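Local coordinates for protein eukaryotic initiation factor 4F subunit p150 (Saccharomyces cerevisiae, PDB 2VSO) that scaffolds assembly of the translation apparatus at the mRNA cap as part of the eIF4F complex, this chain being its middle, eIF4A-binding MIF4G domain, at residues A77-E80 / Q81-K85; Q244-D247 / S248-I252. All blocks are in the same frame, centred on the assembly; numbering follows the deposited sequence.

Interaction 1. Residues A77-E80 / Q81-K85; sequences AVIE and QIFLK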
loop_
_atom_site.group_PDB
_atom_site.type_symbol
_atom_site.label_atom_id
_atom_site.label_comp_id
_atom_site.label_asym_id
_atom_site.label_seq_id
_atom_site.Cartn_x
_atom_site.Cartn_y
_atom_site.Cartn_z
ATOM N N ALA C 77 -16.876 -20.190 17.994
ATOM C CA ALA C 77 -17.407 -19.422 16.888
ATOM C C ALA C 77 -16.583 -18.135 16.694
ATOM O O ALA C 77 -16.316 -17.705 15.570
ATOM C CB ALA C 77 -18.876 -19.118 17.129
ATOM N N VAL C 78 -16.171 -17.560 17.815
ATOM C CA VAL C 78 -15.304 -16.399 17.863
ATOM C C VAL C 78 -13.910 -16.690 17.313
ATOM O O VAL C 78 -13.402 -15.924 16.503
ATOM C CB VAL C 78 -15.181 -15.883 19.297
ATOM C CG1 VAL C 78 -13.914 -15.051 19.465
ATOM C CG2 VAL C 78 -16.424 -15.099 19.676
ATOM N N ILE C 79 -13.292 -17.789 17.744
ATOM C CA ILE C 79 -12.001 -18.192 17.172
ATOM C C ILE C 79 -12.115 -18.336 15.657
ATOM O O ILE C 79 -11.249 -17.899 14.912
ATOM C CB ILE C 79 -11.482 -19.550 17.720
ATOM C CG1 ILE C 79 -11.218 -19.505 19.229
ATOM C CG2 ILE C 79 -10.236 -19.966 16.984
ATOM C CD1 ILE C 79 -10.922 -18.140 19.754
ATOM N N GLU C 80 -13.186 -18.968 15.202
ATOM C CA GLU C 80 -13.314 -19.303 13.795
ATOM C C GLU C 80 -13.422 -18.040 12.954
ATOM O O GLU C 80 -12.983 -17.994 11.800
ATOM C CB GLU C 80 -14.543 -20.162 13.577
ATOM C CG GLU C 80 -14.792 -20.516 12.127
ATOM C CD GLU C 80 -16.215 -20.983 11.873
ATOM O OE1 GLU C 80 -16.475 -21.501 10.769
ATOM O OE2 GLU C 80 -17.069 -20.823 12.774
ATOM N N GLN C 81 -14.011 -17.012 13.550
ATOM C CA GLN C 81 -14.207 -15.750 12.867
ATOM C C GLN C 81 -12.932 -14.915 12.839
ATOM O O GLN C 81 -12.721 -14.134 11.912
ATOM C CB GLN C 81 -15.318 -14.954 13.537
ATOM C CG GLN C 81 -16.700 -15.322 13.091
ATOM C CD GLN C 81 -17.744 -14.419 13.715
ATOM O OE1 GLN C 81 -17.796 -13.222 13.429
ATOM N NE2 GLN C 81 -18.583 -14.988 14.573
ATOM N N ILE C 82 -12.100 -15.066 13.866
ATOM C CA ILE C 82 -10.834 -14.354 13.919
ATOM C C ILE C 82 -9.917 -14.905 12.848
ATOM O O ILE C 82 -9.174 -14.158 12.218
ATOM C CB ILE C 82 -10.141 -14.467 15.288
ATOM C CG1 ILE C 82 -10.972 -13.771 16.363
ATOM C CG2 ILE C 82 -8.761 -13.835 15.223
ATOM C CD1 ILE C 82 -10.389 -13.876 17.748
ATOM N N PHE C 83 -9.985 -16.215 12.635
ATOM C CA PHE C 83 -9.215 -16.848 11.566
ATOM C C PHE C 83 -9.681 -16.409 10.188
ATOM O O PHE C 83 -8.868 -16.109 9.315
ATOM C CB PHE C 83 -9.261 -18.369 11.659
ATOM C CG PHE C 83 -8.176 -18.957 12.504
ATOM C CD1 PHE C 83 -7.202 -19.765 11.940
ATOM C CD2 PHE C 83 -8.124 -18.709 13.866
ATOM C CE1 PHE C 83 -6.204 -20.328 12.724
ATOM C CE2 PHE C 83 -7.116 -19.257 14.648
ATOM C CZ PHE C 83 -6.154 -20.062 14.075
ATOM N N LEU C 84 -10.991 -16.379 9.985
ATOM C CA LEU C 84 -11.525 -15.928 8.706
ATOM C C LEU C 84 -11.076 -14.485 8.422
ATOM O O LEU C 84 -10.681 -14.165 7.303
ATOM C CB LEU C 84 -13.051 -16.070 8.679
ATOM C CG LEU C 84 -13.575 -17.510 8.802
ATOM C CD1 LEU C 84 -15.082 -17.541 8.913
ATOM C CD2 LEU C 84 -13.130 -18.367 7.642
ATOM N N LYS C 85 -11.119 -13.628 9.440
ATOM C CA LYS C 85 -10.637 -12.256 9.326
ATOM C C LYS C 85 -9.143 -12.222 9.044
ATOM O O LYS C 85 -8.698 -11.543 8.129
ATOM C CB LYS C 85 -10.911 -11.461 10.605
ATOM C CG LYS C 85 -11.837 -10.250 10.423
ATOM C CD LYS C 85 -11.149 -9.151 9.635
ATOM C CE LYS C 85 -12.127 -8.277 8.882
ATOM N NZ LYS C 85 -12.556 -7.081 9.651
#
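Phe83 N donates to Ile79 O at 3.1 Å with an N-H...O angle of 160°, the straightest of four i to i+4 bonds that run in sequence through this alpha-helical turn. Leu84 N reaches Glu80 O in the same way, with an angle of 157°. Ile82 N to Val78 O and Gln81 N to Ala77 O are more bent, and the N-H groups of Ile82 and Gln81 also make weak i to i+3 bonds, to Ile79 O and Val78 O.

Each of these carbonyls is flanked by the side chain four residues on. CG1 of Ile82 lies 3.2 Å from Val78 O, and the ring of Phe83 turns its CD2 edge to Ile79 O, which sits near the ring plane at 3.4 Å. Gln81 CG stands beside its own backbone N (chi1 -84°), which lays the extended chain along Ala77 O.

The apolar packing follows the same four-residue spacing. Ile79 and Phe83 run side by side in the same direction, CG2 of Ile79 meeting CE2 of Phe83 at 4.0 Å; one residue earlier, Val78 CG1 and Ile82 CD1 touch at 4.1 Å in the same manner.

Within the HEAT-like helical array of the MIF4G domain, helix 73-88 turns these side chains to several neighbours. Val78 and Gln81 pack on helix 33-45, Ile82 on helix 93-106, and Ile79 on helix 122-139, while Phe83 reaches on to helix 163-185, where its ring meets Phe179 edge-to-face.

Interaction 2. Residues Q244-D247 / S248-I252; sequences QLLD and SLFGI
Leu246 and Phe250 stand one turn apart on helix 242-257, part of the HEAT-like helical array of the MIF4G domain. Leu246, Leu249 and Phe250 are buried against neighbouring helices, whereas Gln244 and Ser248 lie on the exposed side.

The backbone bonds are of the i to i+4 kind. Phe250 N to Leu246 O is short and straight, 2.8 Å with an N-H...O angle of 166°. Leu249 N to Leu245 O follows at 3.0 Å, whereas Gly251 N to Asp247 O is more bent.

Among polar side chains, Ser248 has OG beside its own backbone N (chi1 -53°), a torsion that folds the hydroxyl back toward the preceding turn; OG and N of Ser248 both donate weakly to Gln244 O. Asp247 sends its carboxylate out of the turn, OD1 forming a salt bridge with Arg277 of helix 264-278.

The apolar contacts gather on Leu246. Its CD2 meets CD2 of Leu249 at 4.0 Å, the two side chains crossing at a slant, and its CB faces CD1 of Phe250 at 4.2 Å. Both Leu246 and Phe250 also pack on Leu221 of helix 211-228 and on Arg277, while Leu249 turns to Phe198 and Leu205 of helix 191-206. An alanine in place of Phe250 would leave Leu246 CB without its ring neighbour and is likely to open a gap between Leu221 and Arg277. The ring itself is set edge-on to the backbone, its CD1 lying 3.1 Å from Leu246 O.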
loop_
_atom_site.group_PDB
_atom_site.type_symbol
_atom_site.label_atom_id
_atom_site.label_comp_id
_atom_site.label_asym_id
_atom_site.label_seq_id
_atom_site.Cartn_x
_atom_site.Cartn_y
_atom_site.Cartn_z
ATOM N N GLN C 244 16.752 -29.578 10.660
ATOM C CA GLN C 244 16.883 -30.506 9.543
ATOM C C GLN C 244 15.831 -30.280 8.464
ATOM O O GLN C 244 16.027 -30.662 7.315
ATOM C CB GLN C 244 16.789 -31.951 10.032
ATOM C CG GLN C 244 17.820 -32.347 11.066
ATOM C CD GLN C 244 17.422 -33.605 11.812
ATOM O OE1 GLN C 244 16.235 -33.898 11.977
ATOM N NE2 GLN C 244 18.411 -34.356 12.269
ATOM N N LEU C 245 14.705 -29.687 8.840
ATOM C CA LEU C 245 13.656 -29.390 7.874
ATOM C C LEU C 245 14.024 -28.133 7.092
ATOM O O LEU C 245 13.779 -28.038 5.890
ATOM C CB LEU C 245 12.309 -29.205 8.572
ATOM C CG LEU C 245 11.156 -28.913 7.610
ATOM C CD1 LEU C 245 10.670 -30.191 6.953
ATOM C CD2 LEU C 245 10.012 -28.166 8.289
ATOM N N LEU C 246 14.614 -27.167 7.789
ATOM C CA LEU C 246 15.134 -25.966 7.151
ATOM C C LEU C 246 16.267 -26.321 6.190
ATOM O O LEU C 246 16.385 -25.734 5.120
ATOM C CB LEU C 246 15.584 -24.950 8.195
ATOM C CG LEU C 246 14.450 -24.287 8.976
ATOM C CD1 LEU C 246 14.972 -23.175 9.867
ATOM C CD2 LEU C 246 13.369 -23.769 8.044
ATOM N N ASP C 247 17.083 -27.296 6.565
ATOM C CA ASP C 247 18.121 -27.795 5.671
ATOM C C ASP C 247 17.530 -28.186 4.313
ATOM O O ASP C 247 17.970 -27.698 3.281
ATOM C CB ASP C 247 18.860 -28.972 6.308
ATOM C CG ASP C 247 19.725 -28.553 7.493
ATOM O OD1 ASP C 247 20.054 -27.349 7.594
ATOM O OD2 ASP C 247 20.084 -29.429 8.319
ATOM N N SER C 248 16.523 -29.054 4.322
ATOM C CA SER C 248 15.836 -29.478 3.104
ATOM C C SER C 248 15.255 -28.289 2.352
ATOM O O SER C 248 15.395 -28.176 1.134
ATOM C CB SER C 248 14.691 -30.448 3.430
ATOM O OG SER C 248 15.115 -31.540 4.224
ATOM N N LEU C 249 14.585 -27.416 3.093
ATOM C CA LEU C 249 13.882 -26.278 2.517
ATOM C C LEU C 249 14.819 -25.283 1.813
ATOM O O LEU C 249 14.520 -24.788 0.724
ATOM C CB LEU C 249 13.075 -25.580 3.613
ATOM C CG LEU C 249 12.372 -24.262 3.306
ATOM C CD1 LEU C 249 11.546 -24.356 2.034
ATOM C CD2 LEU C 249 11.520 -23.848 4.484
ATOM N N PHE C 250 15.950 -24.992 2.444
ATOM C CA PHE C 250 16.938 -24.096 1.869
ATOM C C PHE C 250 17.647 -24.722 0.666
ATOM O O PHE C 250 18.133 -24.019 -0.214
ATOM C CB PHE C 250 17.922 -23.628 2.936
ATOM C CG PHE C 250 17.412 -22.474 3.751
ATOM C CD1 PHE C 250 16.617 -22.692 4.857
ATOM C CD2 PHE C 250 17.711 -21.170 3.394
ATOM C CE1 PHE C 250 16.137 -21.632 5.595
ATOM C CE2 PHE C 250 17.240 -20.111 4.131
ATOM C CZ PHE C 250 16.455 -20.337 5.231
ATOM N N GLY C 251 17.680 -26.045 0.613
ATOM C CA GLY C 251 18.208 -26.728 -0.547
ATOM C C GLY C 251 17.274 -26.657 -1.742
ATOM O O GLY C 251 17.699 -26.800 -2.878
ATOM N N ILE C 252 15.993 -26.446 -1.483
ATOM C CA ILE C 252 15.003 -26.340 -2.544
ATOM C C ILE C 252 15.063 -24.944 -3.097
ATOM O O ILE C 252 14.778 -24.716 -4.271
ATOM C CB ILE C 252 13.570 -26.601 -2.017
ATOM C CG1 ILE C 252 13.340 -28.097 -1.802
ATOM C CG2 ILE C 252 12.532 -26.063 -2.976
ATOM C CD1 ILE C 252 12.022 -28.389 -1.162
#

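How the interactions relate
Interaction 1 lies on helix 73-88 and interaction 2 on helix 242-257, so they come in series along the chain, with five helices between. Their centres are 32 Å apart, on opposite sides of the chain's centre, and their nearest atoms remain about 19 Å from each other. They pack on different sets of helices: interaction 1 on 33-45, 93-106, 122-139 and 163-185, interaction 2 on 191-206, 211-228 and 264-278. Both belong to the MIF4G domain. Together they illustrate how a largely helical domain repeats one local scheme, each helix holding its own backbone while its apolar side chains join it to different neighbours.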